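Local coordinates for periplasmic binding protein (Veillonella parvula, PDB 4N01), which probably captures a solute in the periplasm and delivers it to a membrane importer, as solute-binding proteins of this kind do, at residues 43-47 against 174-178; 69-73 against 129-135; 72-76 against 153-158; 77-82 against 179-185; 94-100 against 318-322. All coordinates share one frame; numbering follows the deposited sequence.

Contact 1: residues 43-47 against 174-178; sequences SVTWS and KLGEI
The ammonium group of K174 donates to the backbone carbonyl of T45, with NZ 2.8 Å from T45 O. NZ approaches at a C=O...NZ angle of 151°, tilted 26° from the carbonyl plane. A lysine suits this place because its long chain can span from the helix to the strand while the methylenes pack on apolar neighbours. It leaves the helix with CG pointing opposite the backbone N (chi1 -171°), bends once at chi2, and runs straight from there, bringing CE alongside W46 CB.

Below this polar link the contact is apolar. V44 turns its side chain to the helix, and its two methyls divide the work: CG1 meets I178 CG1 at 3.8 Å, while CG2 rests 3.7 Å from E177 O. The slim branched chains of V44 and I178 cross at about a right angle. I178 also reaches the indole of W46, where CD1 lies over one face, 4.1 Å from the centroid of the six-membered ring, in a CH-pi contact. The indole NE1 is bonded to I152 O, which fixes the turn of the ring.

Strand 44-50 pairs antiparallel with strand 53-59 and lies across the C-terminal end of helix 165-178; I178 also touches V59, and W153 of strand 151-153 meets W46 edge-to-face.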
# COMPACT_ATOMS: atom_id res chain seq x y z
N SER A 43 21.21 13.32 14.95
CA SER A 43 20.28 12.22 15.09
C SER A 43 19.23 12.30 14.00
O SER A 43 18.98 13.37 13.43
CB SER A 43 19.57 12.28 16.45
OG SER A 43 20.47 12.01 17.51
N VAL A 44 18.62 11.16 13.70
CA VAL A 44 17.44 11.12 12.86
C VAL A 44 16.28 10.99 13.85
O VAL A 44 16.26 10.09 14.68
CB VAL A 44 17.49 9.93 11.90
CG1 VAL A 44 16.19 9.82 11.10
CG2 VAL A 44 18.69 10.08 10.97
N THR A 45 15.35 11.94 13.80
CA THR A 45 14.30 12.00 14.81
C THR A 45 12.91 11.97 14.19
O THR A 45 12.70 12.40 13.05
CB THR A 45 14.43 13.27 15.67
OG1 THR A 45 14.26 14.43 14.85
CG2 THR A 45 15.81 13.32 16.35
N TRP A 46 11.94 11.46 14.95
CA TRP A 46 10.56 11.44 14.50
C TRP A 46 9.64 11.21 15.70
O TRP A 46 10.13 10.96 16.80
CB TRP A 46 10.34 10.36 13.43
CG TRP A 46 10.36 8.93 13.93
CD1 TRP A 46 9.28 8.15 14.25
CD2 TRP A 46 11.52 8.11 14.14
NE1 TRP A 46 9.69 6.91 14.65
CE2 TRP A 46 11.07 6.85 14.59
CE3 TRP A 46 12.90 8.31 13.99
CZ2 TRP A 46 11.94 5.80 14.88
CZ3 TRP A 46 13.78 7.26 14.29
CH2 TRP A 46 13.29 6.02 14.74
N SER A 47 8.33 11.31 15.48
CA SER A 47 7.34 11.09 16.53
C SER A 47 6.23 10.17 16.05
O SER A 47 5.88 10.17 14.86
CB SER A 47 6.69 12.42 16.96
OG SER A 47 7.64 13.31 17.52
N LYS A 174 12.95 8.90 4.47
CA LYS A 174 13.06 8.87 5.93
C LYS A 174 13.54 7.51 6.43
O LYS A 174 14.40 7.42 7.31
CB LYS A 174 11.70 9.19 6.56
CG LYS A 174 11.75 9.41 8.07
CD LYS A 174 12.52 10.68 8.43
CE LYS A 174 12.35 11.00 9.91
NZ LYS A 174 13.05 12.25 10.28
N LEU A 175 12.96 6.45 5.88
CA LEU A 175 13.38 5.09 6.25
C LEU A 175 14.86 4.92 5.92
O LEU A 175 15.63 4.39 6.73
CB LEU A 175 12.54 4.05 5.50
CG LEU A 175 12.83 2.56 5.76
CD1 LEU A 175 12.71 2.21 7.23
CD2 LEU A 175 11.87 1.71 4.94
N GLY A 176 15.24 5.40 4.74
CA GLY A 176 16.64 5.41 4.33
C GLY A 176 17.52 6.15 5.33
O GLY A 176 18.57 5.65 5.71
N GLU A 177 17.09 7.34 5.76
CA GLU A 177 17.87 8.11 6.73
C GLU A 177 18.02 7.34 8.05
O GLU A 177 19.11 7.30 8.63
CB GLU A 177 17.23 9.48 6.97
CG GLU A 177 17.31 10.39 5.75
CD GLU A 177 16.50 11.67 5.89
OE1 GLU A 177 15.49 11.67 6.63
OE2 GLU A 177 16.86 12.68 5.24
N ILE A 178 16.93 6.74 8.53
CA ILE A 178 16.98 5.97 9.78
C ILE A 178 18.02 4.86 9.70
O ILE A 178 18.73 4.57 10.68
CB ILE A 178 15.59 5.36 10.12
CG1 ILE A 178 14.57 6.46 10.45
CG2 ILE A 178 15.69 4.40 11.31
CD1 ILE A 178 13.11 5.95 10.53

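Contact 2: residues 69-73 against 129-135; sequences MSQAT and TGWPDSF
Residues 69-73 and 129-135 make a buried contact of hydrogen bonds and apolar packing between the loop after strand 127-129 and the start of helix 71-79 with the two residues before it, at the C-terminal ends of adjacent parallel strands. The sheet pairing carries on: M69 N donates to T129 O at 2.8 Å in an almost straight bond. W131 N bonds to S70 OG at 2.9 Å. The hydroxyl, opposite the carbonyl carbon (chi1 -53°), also lies in the plane of the W131 indole at its edge, 3.5 Å from CD1. Were an alanine to stand in for S70, W131 N would probably be left without its acceptor and the indole edge would lose the oxygen packed beside CD1.

G130 suits this narrow place, since a CB would clash with S70 OG and crowd M69 CB. S134 N and OG both donate to W131 O from the same face of the carbonyl, and S134 CB presses on M69 CB at a tight 3.5 Å. T73 and T129 meet tip to tip, T73 CG2 lying 3.5 Å from T129 OG1, which is hydrogen-bonded to W153 O.

The chain leaves these strands in opposite directions, toward 86-90 and toward 151-153: the topological switch point of a Rossmann-like sheet, a common site of ligand crevices, though the glycerol near W131 probably comes from the crystallisation liquor.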
# COMPACT_ATOMS: atom_id res chain seq x y z
N MSE A 69 6.13 -5.54 10.85
CA MSE A 69 4.87 -6.19 11.21
C MSE A 69 3.88 -6.28 10.04
O MSE A 69 2.79 -6.82 10.20
CB MSE A 69 4.20 -5.44 12.37
CG MSE A 69 5.02 -5.36 13.64
SE MSE A 69 5.08 -7.03 14.64
CE MSE A 69 3.39 -6.84 15.62
N SER A 70 4.24 -5.73 8.88
CA SER A 70 3.33 -5.71 7.74
C SER A 70 4.08 -5.97 6.45
O SER A 70 5.27 -5.67 6.35
CB SER A 70 2.63 -4.35 7.63
OG SER A 70 2.01 -4.00 8.87
N GLN A 71 3.39 -6.52 5.45
CA GLN A 71 4.09 -6.82 4.20
C GLN A 71 4.59 -5.56 3.49
O GLN A 71 5.68 -5.58 2.89
CB GLN A 71 3.21 -7.63 3.25
CG GLN A 71 3.94 -7.97 1.95
CD GLN A 71 3.21 -9.01 1.12
OE1 GLN A 71 2.27 -9.66 1.61
NE2 GLN A 71 3.63 -9.16 -0.13
N ALA A 72 3.81 -4.49 3.55
CA ALA A 72 4.17 -3.25 2.87
C ALA A 72 5.48 -2.67 3.40
O ALA A 72 6.36 -2.31 2.62
CB ALA A 72 3.04 -2.23 2.96
N THR A 73 5.62 -2.60 4.72
CA THR A 73 6.88 -2.11 5.28
C THR A 73 8.01 -3.12 5.09
O THR A 73 9.18 -2.74 4.99
CB THR A 73 6.74 -1.73 6.77
OG1 THR A 73 6.15 -2.81 7.49
CG2 THR A 73 5.87 -0.47 6.93
N THR A 129 8.25 -1.57 12.62
CA THR A 129 7.48 -0.74 11.70
C THR A 129 6.34 -1.57 11.12
O THR A 129 6.39 -2.80 11.16
CB THR A 129 8.35 -0.20 10.55
OG1 THR A 129 7.57 0.67 9.71
CG2 THR A 129 8.91 -1.35 9.72
N GLY A 130 5.31 -0.91 10.59
CA GLY A 130 4.14 -1.60 10.07
C GLY A 130 2.95 -0.66 9.96
O GLY A 130 3.07 0.52 10.28
N TRP A 131 1.81 -1.18 9.50
CA TRP A 131 0.57 -0.43 9.56
C TRP A 131 0.25 -0.15 11.03
O TRP A 131 0.65 -0.93 11.91
CB TRP A 131 -0.55 -1.23 8.91
CG TRP A 131 -0.52 -1.22 7.40
CD1 TRP A 131 0.09 -2.13 6.59
CD2 TRP A 131 -1.13 -0.25 6.54
NE1 TRP A 131 -0.11 -1.80 5.27
CE2 TRP A 131 -0.86 -0.65 5.21
CE3 TRP A 131 -1.89 0.90 6.75
CZ2 TRP A 131 -1.32 0.08 4.10
CZ3 TRP A 131 -2.35 1.62 5.65
CH2 TRP A 131 -2.05 1.20 4.34
N PRO A 132 -0.44 0.96 11.31
CA PRO A 132 -0.81 1.37 12.67
C PRO A 132 -1.49 0.27 13.49
O PRO A 132 -1.20 0.18 14.69
CB PRO A 132 -1.79 2.52 12.43
CG PRO A 132 -1.28 3.15 11.18
CD PRO A 132 -0.80 1.99 10.32
N ASP A 133 -2.35 -0.53 12.89
CA ASP A 133 -3.04 -1.60 13.63
C ASP A 133 -2.09 -2.64 14.24
O ASP A 133 -2.44 -3.31 15.21
CB ASP A 133 -4.08 -2.30 12.75
CG ASP A 133 -5.43 -1.61 12.82
OD1 ASP A 133 -5.46 -0.40 13.13
OD2 ASP A 133 -6.45 -2.29 12.56
N SER A 134 -0.88 -2.76 13.67
CA SER A 134 0.16 -3.66 14.19
C SER A 134 0.54 -3.32 15.62
O SER A 134 1.11 -4.15 16.33
CB SER A 134 1.44 -3.55 13.34
OG SER A 134 1.16 -3.75 11.96
N PHE A 135 0.25 -2.09 16.03
CA PHE A 135 0.69 -1.61 17.33
C PHE A 135 -0.49 -1.33 18.24
O PHE A 135 -0.37 -0.63 19.25
CB PHE A 135 1.59 -0.39 17.15
CG PHE A 135 2.75 -0.65 16.22
CD1 PHE A 135 3.85 -1.38 16.66
CD2 PHE A 135 2.71 -0.22 14.90
CE1 PHE A 135 4.91 -1.66 15.81
CE2 PHE A 135 3.78 -0.49 14.03
CZ PHE A 135 4.88 -1.22 14.50
O HOH W 1 0.92 -4.60 4.01

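Contact 3: residues 72-76 against 153-158; sequences ATTEM and WIPESM
The terminal methyl of M158 presses into the first turn of helix 71-79, its CE 3.6 Å from A72 CB and 3.9 Å from T73 CG2. This is the tight part of the contact. The selenomethionine gets there by running fully extended beyond CG (chi3 -177°), and a flexible, unbranched chain is well suited to reach between a small alanine and a threonine methyl. P155 adds a rigid wall beside it: its ring carbon CG stands 3.8 Å from T73 CG2, the two side chains crossing at about a right angle. Threonine serves two sides at once here, since CG2 faces the proline while OG1 is bonded to S68 on the strand side.

Both segments follow strands of the five-stranded parallel sheet. Helix 71-79 is the crossover helix of the beta-alpha-beta unit joining strands 66-68 and 86-90, whereas 153-158 runs on from edge strand 151-153 through I154 and P155 into a short 3-10 segment, 156-158. No hydrogen bond joins the two, and side chains bridge the space between the backbones.

Toward M76 the fit is looser. SE lies 4.2 Å from M158 CE, and a bend at chi3 (66°) sends CE to the edge of the W153 indole, 4.1 Å from CH2. M172 of helix 165-178 also packs on M76. The close A72-M158 contact lies toward the partly exposed side, whereas M76, P155 and W153 are buried; past P155 the 3-10 segment puts E156 on the surface, while D171 accepts from the backbone N-H groups of E156 and S157.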
# COMPACT_ATOMS: atom_id res chain seq x y z
N ALA A 72 3.81 -4.49 3.55
CA ALA A 72 4.17 -3.25 2.87
C ALA A 72 5.48 -2.67 3.40
O ALA A 72 6.36 -2.31 2.62
CB ALA A 72 3.04 -2.23 2.96
N THR A 73 5.62 -2.60 4.72
CA THR A 73 6.88 -2.11 5.28
C THR A 73 8.01 -3.12 5.09
O THR A 73 9.18 -2.74 4.99
CB THR A 73 6.74 -1.73 6.77
OG1 THR A 73 6.15 -2.81 7.49
CG2 THR A 73 5.87 -0.47 6.93
N THR A 74 7.69 -4.42 5.05
CA THR A 74 8.70 -5.43 4.71
C THR A 74 9.29 -5.17 3.33
O THR A 74 10.51 -5.21 3.15
CB THR A 74 8.13 -6.85 4.77
OG1 THR A 74 7.88 -7.21 6.13
CG2 THR A 74 9.10 -7.87 4.15
N GLU A 75 8.42 -4.89 2.36
CA GLU A 75 8.89 -4.62 1.00
C GLU A 75 9.69 -3.32 0.93
O GLU A 75 10.72 -3.27 0.26
CB GLU A 75 7.74 -4.69 -0.02
CG GLU A 75 7.16 -6.11 -0.07
CD GLU A 75 6.08 -6.35 -1.13
OE1 GLU A 75 5.56 -5.37 -1.72
OE2 GLU A 75 5.76 -7.54 -1.37
N MSE A 76 9.25 -2.30 1.66
CA MSE A 76 9.98 -1.03 1.71
C MSE A 76 11.39 -1.26 2.22
O MSE A 76 12.35 -0.76 1.64
CB MSE A 76 9.25 -0.02 2.60
CG MSE A 76 7.95 0.45 1.96
SE MSE A 76 6.93 1.55 3.20
CE MSE A 76 8.15 3.05 3.33
N TRP A 153 8.36 3.19 14.09
CA TRP A 153 8.22 4.15 13.00
C TRP A 153 7.14 3.68 12.06
O TRP A 153 7.11 2.51 11.68
CB TRP A 153 9.53 4.26 12.22
CG TRP A 153 9.42 5.19 11.05
CD1 TRP A 153 9.41 6.55 11.09
CD2 TRP A 153 9.28 4.82 9.67
NE1 TRP A 153 9.28 7.05 9.82
CE2 TRP A 153 9.20 6.01 8.93
CE3 TRP A 153 9.21 3.60 8.99
CZ2 TRP A 153 9.06 6.02 7.54
CZ3 TRP A 153 9.08 3.61 7.61
CH2 TRP A 153 9.01 4.81 6.90
N ILE A 154 6.26 4.59 11.66
CA ILE A 154 5.19 4.26 10.73
C ILE A 154 5.21 5.22 9.55
O ILE A 154 5.26 6.44 9.76
CB ILE A 154 3.81 4.37 11.42
CG1 ILE A 154 3.74 3.37 12.59
CG2 ILE A 154 2.68 4.12 10.42
CD1 ILE A 154 2.53 3.57 13.47
N PRO A 155 5.21 4.69 8.32
CA PRO A 155 5.16 5.57 7.15
C PRO A 155 4.00 6.56 7.25
O PRO A 155 2.86 6.17 7.58
CB PRO A 155 4.95 4.60 5.98
CG PRO A 155 5.63 3.32 6.45
CD PRO A 155 5.34 3.27 7.95
N GLU A 156 4.28 7.83 6.99
CA GLU A 156 3.22 8.83 6.97
C GLU A 156 2.14 8.49 5.95
O GLU A 156 0.99 8.89 6.10
CB GLU A 156 3.79 10.22 6.67
CG GLU A 156 4.67 10.78 7.79
CD GLU A 156 3.88 11.11 9.05
OE1 GLU A 156 2.73 11.60 8.92
OE2 GLU A 156 4.41 10.88 10.16
N SER A 157 2.52 7.75 4.91
CA SER A 157 1.56 7.44 3.84
C SER A 157 0.47 6.49 4.34
O SER A 157 -0.56 6.30 3.69
CB SER A 157 2.28 6.87 2.60
OG SER A 157 3.03 5.70 2.93
N MSE A 158 0.71 5.91 5.50
CA MSE A 158 -0.23 4.99 6.11
C MSE A 158 -1.01 5.61 7.27
O MSE A 158 -1.78 4.92 7.93
CB MSE A 158 0.52 3.75 6.63
CG MSE A 158 1.27 2.99 5.55
SE MSE A 158 2.26 1.53 6.36
CE MSE A 158 3.06 0.97 4.70

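Contact 4: residues 77-82 against 179-185; sequences MLQLGL and FGVKPKA
L82 and M77 close on the ring of F179 from two directions. CD1 of L82 stands over one face, 4.0 Å from the ring centroid and 26° off the normal, a CH-pi contact. CE of M77 meets the far end of the ring at CZ, 3.4 Å away, while SE lies obliquely 5.4 Å from the centroid in a Met-aromatic contact. The bend of M77 at chi3 (65°) turns CE back to the ring. Trimming F179 to a serine would probably open a gap between L82 and M77 and leave both without an aromatic surface to pack on.

Beside this group, L80 lays CD2 against the start of the next helix, 3.8 Å from A185 CB, where a small alanine lets the leucine come close. V181 CG2 fills in next to L82 CD2 at 4.1 Å, and the methylenes of K184 pass along L80 O, CG 3.8 Å from it.

Further out, F127 meets F179 edge-to-face, and M172 and L175 of helix 165-178 back L80. The backbone sets these side chains in place through two Schellman motifs with positive-phi glycines: G81 ends helix 71-79, and G180 ends helix 165-178 just before V181 takes the N-cap position of helix 182-203.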
# COMPACT_ATOMS: atom_id res chain seq x y z
N MSE A 77 11.51 -2.03 3.29
CA MSE A 77 12.82 -2.29 3.86
C MSE A 77 13.70 -3.13 2.94
O MSE A 77 14.89 -2.85 2.79
CB MSE A 77 12.69 -2.93 5.25
CG MSE A 77 12.12 -1.97 6.29
SE MSE A 77 12.37 -2.68 8.08
CE MSE A 77 14.32 -2.64 8.16
N LEU A 78 13.12 -4.14 2.31
CA LEU A 78 13.90 -4.98 1.39
C LEU A 78 14.37 -4.19 0.16
O LEU A 78 15.47 -4.41 -0.36
CB LEU A 78 13.10 -6.22 0.97
CG LEU A 78 12.79 -7.22 2.09
CD1 LEU A 78 11.81 -8.28 1.61
CD2 LEU A 78 14.07 -7.89 2.62
N GLN A 79 13.54 -3.26 -0.29
CA GLN A 79 13.87 -2.46 -1.46
C GLN A 79 15.12 -1.63 -1.18
O GLN A 79 15.94 -1.41 -2.08
CB GLN A 79 12.68 -1.56 -1.84
CG GLN A 79 12.88 -0.72 -3.10
CD GLN A 79 12.92 -1.56 -4.36
OE1 GLN A 79 11.95 -2.24 -4.69
NE2 GLN A 79 14.05 -1.51 -5.07
N LEU A 80 15.27 -1.19 0.06
CA LEU A 80 16.43 -0.38 0.46
C LEU A 80 17.64 -1.25 0.80
O LEU A 80 18.67 -0.74 1.25
CB LEU A 80 16.08 0.53 1.66
CG LEU A 80 15.04 1.61 1.37
CD1 LEU A 80 14.85 2.53 2.58
CD2 LEU A 80 15.45 2.42 0.17
N GLY A 81 17.51 -2.56 0.60
CA GLY A 81 18.61 -3.48 0.81
C GLY A 81 18.91 -3.78 2.27
O GLY A 81 20.05 -4.04 2.64
N LEU A 82 17.87 -3.76 3.10
CA LEU A 82 18.06 -3.80 4.55
C LEU A 82 17.93 -5.17 5.22
O LEU A 82 17.81 -5.23 6.44
CB LEU A 82 17.11 -2.80 5.23
CG LEU A 82 17.39 -1.35 4.84
CD1 LEU A 82 16.35 -0.44 5.49
CD2 LEU A 82 18.81 -0.93 5.25
N PHE A 179 18.15 4.25 8.53
CA PHE A 179 19.04 3.10 8.38
C PHE A 179 20.39 3.44 7.76
O PHE A 179 21.14 2.54 7.40
CB PHE A 179 18.32 1.98 7.63
CG PHE A 179 17.39 1.19 8.50
CD1 PHE A 179 17.84 0.04 9.15
CD2 PHE A 179 16.09 1.63 8.73
CE1 PHE A 179 16.99 -0.67 9.99
CE2 PHE A 179 15.24 0.92 9.56
CZ PHE A 179 15.69 -0.23 10.20
N GLY A 180 20.71 4.72 7.68
CA GLY A 180 22.00 5.15 7.16
C GLY A 180 22.21 4.83 5.69
O GLY A 180 23.35 4.70 5.24
N VAL A 181 21.12 4.71 4.93
CA VAL A 181 21.22 4.47 3.49
C VAL A 181 20.40 5.48 2.67
O VAL A 181 19.72 5.12 1.71
CB VAL A 181 20.81 3.02 3.12
CG1 VAL A 181 21.78 2.02 3.74
CG2 VAL A 181 19.38 2.72 3.58
N LYS A 182 20.46 6.74 3.07
CA LYS A 182 19.73 7.79 2.35
C LYS A 182 19.99 7.83 0.83
O LYS A 182 19.04 7.97 0.05
CB LYS A 182 19.95 9.17 2.99
CG LYS A 182 19.04 10.27 2.42
CD LYS A 182 19.34 11.64 3.03
CE LYS A 182 18.54 12.73 2.33
NZ LYS A 182 19.14 14.08 2.55
N PRO A 183 21.26 7.67 0.39
CA PRO A 183 21.49 7.71 -1.07
C PRO A 183 20.77 6.60 -1.82
O PRO A 183 20.28 6.82 -2.94
CB PRO A 183 23.00 7.54 -1.20
CG PRO A 183 23.56 8.07 0.08
CD PRO A 183 22.54 7.70 1.13
N LYS A 184 20.70 5.41 -1.23
CA LYS A 184 19.96 4.30 -1.81
C LYS A 184 18.48 4.66 -1.98
O LYS A 184 17.87 4.37 -3.01
CB LYS A 184 20.10 3.07 -0.91
CG LYS A 184 19.36 1.84 -1.40
CD LYS A 184 20.20 1.05 -2.37
CE LYS A 184 19.49 -0.23 -2.80
NZ LYS A 184 20.48 -1.22 -3.33
N ALA A 185 17.90 5.30 -0.97
CA ALA A 185 16.49 5.70 -1.05
C ALA A 185 16.31 6.79 -2.10
O ALA A 185 15.32 6.78 -2.83
CB ALA A 185 15.98 6.17 0.31

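Contact 5: residues 94-100 against 318-322; sequences EEIYPPL and VRTVD
E94 faces R319 across the contact through charge alone: OE1 is 3.6 Å from NH1, a long salt bridge, and the oxygen lies well out of the guanidinium plane with no N-H directed at it. A water makes up for this, donating to E94 OE1 and E95 O and accepting from R319 NH1. The same carboxylate oxygen is also bonded to S312 OG.

E95 contributes its backbone. R319 NH2 donates to E95 O at 3.0 Å, with the acceptor nearly in the guanidinium plane and the donor in the carbonyl plane. NH2 has a second partner, forming a salt bridge with E75 OE2, which also accepts from Y97 N; this explains how the two donors, Y97 N and R319 NH2, can lie only 3.1 Å apart.

Y97 covers the arginine. Its CG is turned opposite the backbone N (chi1 -164°), which lays the ring along the extended chain of R319, whose CG sits over one face, 3.9 Å from the ring centroid. P99 CD takes the opposite face. Ring and guanidinium planes slope 32° apart. A tyrosine fits because its flat ring covers the aliphatic arginine chain; Y97 OH lies 3.2 Å from D322 CG, beside the carboxylate but not hydrogen-bonded to it.

L100 finishes the segment in apolar fashion, CD1 meeting V318 CG2 tip to tip at 4.0 Å. The contact joins the loop after strand 86-90 to the start of the C-terminal helix 320-332, near the junction of two lobes, as in two-lobed binding proteins; a glycerol beside Y97, probably from the crystallisation liquor, may mark a pocket there.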
# COMPACT_ATOMS: atom_id res chain seq x y z
N GLU A 94 0.32 -11.55 0.57
CA GLU A 94 0.28 -11.99 -0.83
C GLU A 94 1.71 -12.28 -1.26
O GLU A 94 2.63 -12.04 -0.48
CB GLU A 94 -0.35 -10.91 -1.72
CG GLU A 94 0.13 -9.49 -1.44
CD GLU A 94 -0.44 -8.45 -2.41
OE1 GLU A 94 0.04 -8.38 -3.57
OE2 GLU A 94 -1.37 -7.68 -2.02
N GLU A 95 1.88 -12.78 -2.48
CA GLU A 95 3.22 -13.07 -3.01
C GLU A 95 4.12 -11.85 -2.89
O GLU A 95 3.72 -10.73 -3.22
CB GLU A 95 3.17 -13.52 -4.48
CG GLU A 95 4.53 -13.88 -5.08
CD GLU A 95 4.53 -14.00 -6.60
OE1 GLU A 95 3.73 -13.30 -7.26
OE2 GLU A 95 5.33 -14.79 -7.14
N ILE A 96 5.34 -12.06 -2.39
CA ILE A 96 6.31 -10.98 -2.25
C ILE A 96 6.63 -10.44 -3.65
O ILE A 96 6.71 -11.22 -4.60
CB ILE A 96 7.60 -11.50 -1.59
CG1 ILE A 96 7.26 -12.05 -0.20
CG2 ILE A 96 8.66 -10.40 -1.50
CD1 ILE A 96 6.56 -11.06 0.70
N TYR A 97 6.75 -9.13 -3.78
CA TYR A 97 7.15 -8.50 -5.04
C TYR A 97 8.39 -9.22 -5.56
O TYR A 97 9.41 -9.30 -4.87
CB TYR A 97 7.45 -7.02 -4.75
CG TYR A 97 7.50 -6.12 -5.96
CD1 TYR A 97 6.51 -6.18 -6.94
CD2 TYR A 97 8.52 -5.18 -6.10
CE1 TYR A 97 6.55 -5.34 -8.04
CE2 TYR A 97 8.57 -4.34 -7.20
CZ TYR A 97 7.58 -4.43 -8.16
OH TYR A 97 7.61 -3.60 -9.26
N PRO A 98 8.31 -9.80 -6.77
CA PRO A 98 9.34 -10.75 -7.23
C PRO A 98 10.79 -10.26 -7.16
O PRO A 98 11.64 -11.08 -6.78
CB PRO A 98 8.90 -11.05 -8.67
CG PRO A 98 7.41 -10.96 -8.60
CD PRO A 98 7.15 -9.76 -7.69
N PRO A 99 11.08 -8.98 -7.46
CA PRO A 99 12.49 -8.57 -7.29
C PRO A 99 13.00 -8.67 -5.85
O PRO A 99 14.21 -8.64 -5.63
CB PRO A 99 12.47 -7.09 -7.72
CG PRO A 99 11.32 -7.00 -8.67
CD PRO A 99 10.28 -7.93 -8.12
N LEU A 100 12.10 -8.81 -4.88
CA LEU A 100 12.49 -8.77 -3.46
C LEU A 100 12.43 -10.14 -2.79
O LEU A 100 12.75 -10.28 -1.61
CB LEU A 100 11.60 -7.79 -2.69
CG LEU A 100 11.53 -6.35 -3.22
CD1 LEU A 100 10.57 -5.51 -2.39
CD2 LEU A 100 12.92 -5.74 -3.22
N VAL A 318 6.30 -0.22 -2.49
CA VAL A 318 7.34 0.02 -3.48
C VAL A 318 6.84 -0.32 -4.88
O VAL A 318 7.60 -0.26 -5.83
CB VAL A 318 8.61 -0.80 -3.18
CG1 VAL A 318 9.15 -0.42 -1.81
CG2 VAL A 318 8.29 -2.29 -3.24
N ARG A 319 5.56 -0.66 -5.00
CA ARG A 319 5.04 -1.15 -6.27
C ARG A 319 4.28 -0.12 -7.07
O ARG A 319 3.84 -0.41 -8.19
CB ARG A 319 4.10 -2.34 -6.05
CG ARG A 319 4.67 -3.46 -5.19
CD ARG A 319 3.72 -4.63 -5.27
NE ARG A 319 4.04 -5.67 -4.30
CZ ARG A 319 3.65 -6.93 -4.41
NH1 ARG A 319 2.95 -7.32 -5.48
NH2 ARG A 319 3.97 -7.80 -3.47
N THR A 320 4.08 1.07 -6.51
CA THR A 320 3.10 2.00 -7.08
C THR A 320 3.34 2.41 -8.53
O THR A 320 2.46 2.25 -9.37
CB THR A 320 2.94 3.29 -6.24
OG1 THR A 320 2.71 2.94 -4.87
CG2 THR A 320 1.74 4.08 -6.75
N VAL A 321 4.51 2.96 -8.81
CA VAL A 321 4.76 3.47 -10.15
C VAL A 321 4.79 2.33 -11.18
O VAL A 321 4.30 2.48 -12.29
CB VAL A 321 6.04 4.34 -10.20
CG1 VAL A 321 6.41 4.66 -11.64
CG2 VAL A 321 5.79 5.64 -9.43
N ASP A 322 5.32 1.18 -10.77
CA ASP A 322 5.30 -0.00 -11.64
C ASP A 322 3.87 -0.40 -12.00
O ASP A 322 3.57 -0.68 -13.17
CB ASP A 322 6.01 -1.18 -10.96
CG ASP A 322 6.01 -2.43 -11.81
OD1 ASP A 322 6.83 -2.50 -12.75
OD2 ASP A 322 5.20 -3.34 -11.53
O HOH W 2 1.60 -10.01 -4.91

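In the fold
Contacts 2, 3 and 4 take successive parts of helix 71-79, with contacts 2 and 3 only about 7 Å apart between centres and sharing A72 and T73. Contact 1 lies about 13 Å from contact 3, centre to centre, touching it through W153, and it encloses contacts 2 and 3 along the chain while alternating with contacts 4 and 5. Contact 4 uses the turn between helix 165-178 and helix 182-203 and the first turn of the latter, the long helix that leads to the second, four-stranded parallel sheet. Contact 5, about 24 Å from contact 1 between centres, is joined to helix 71-79 through Q71 and E75. The helix thus connects the periphery of the first lobe with the probable interlobe region.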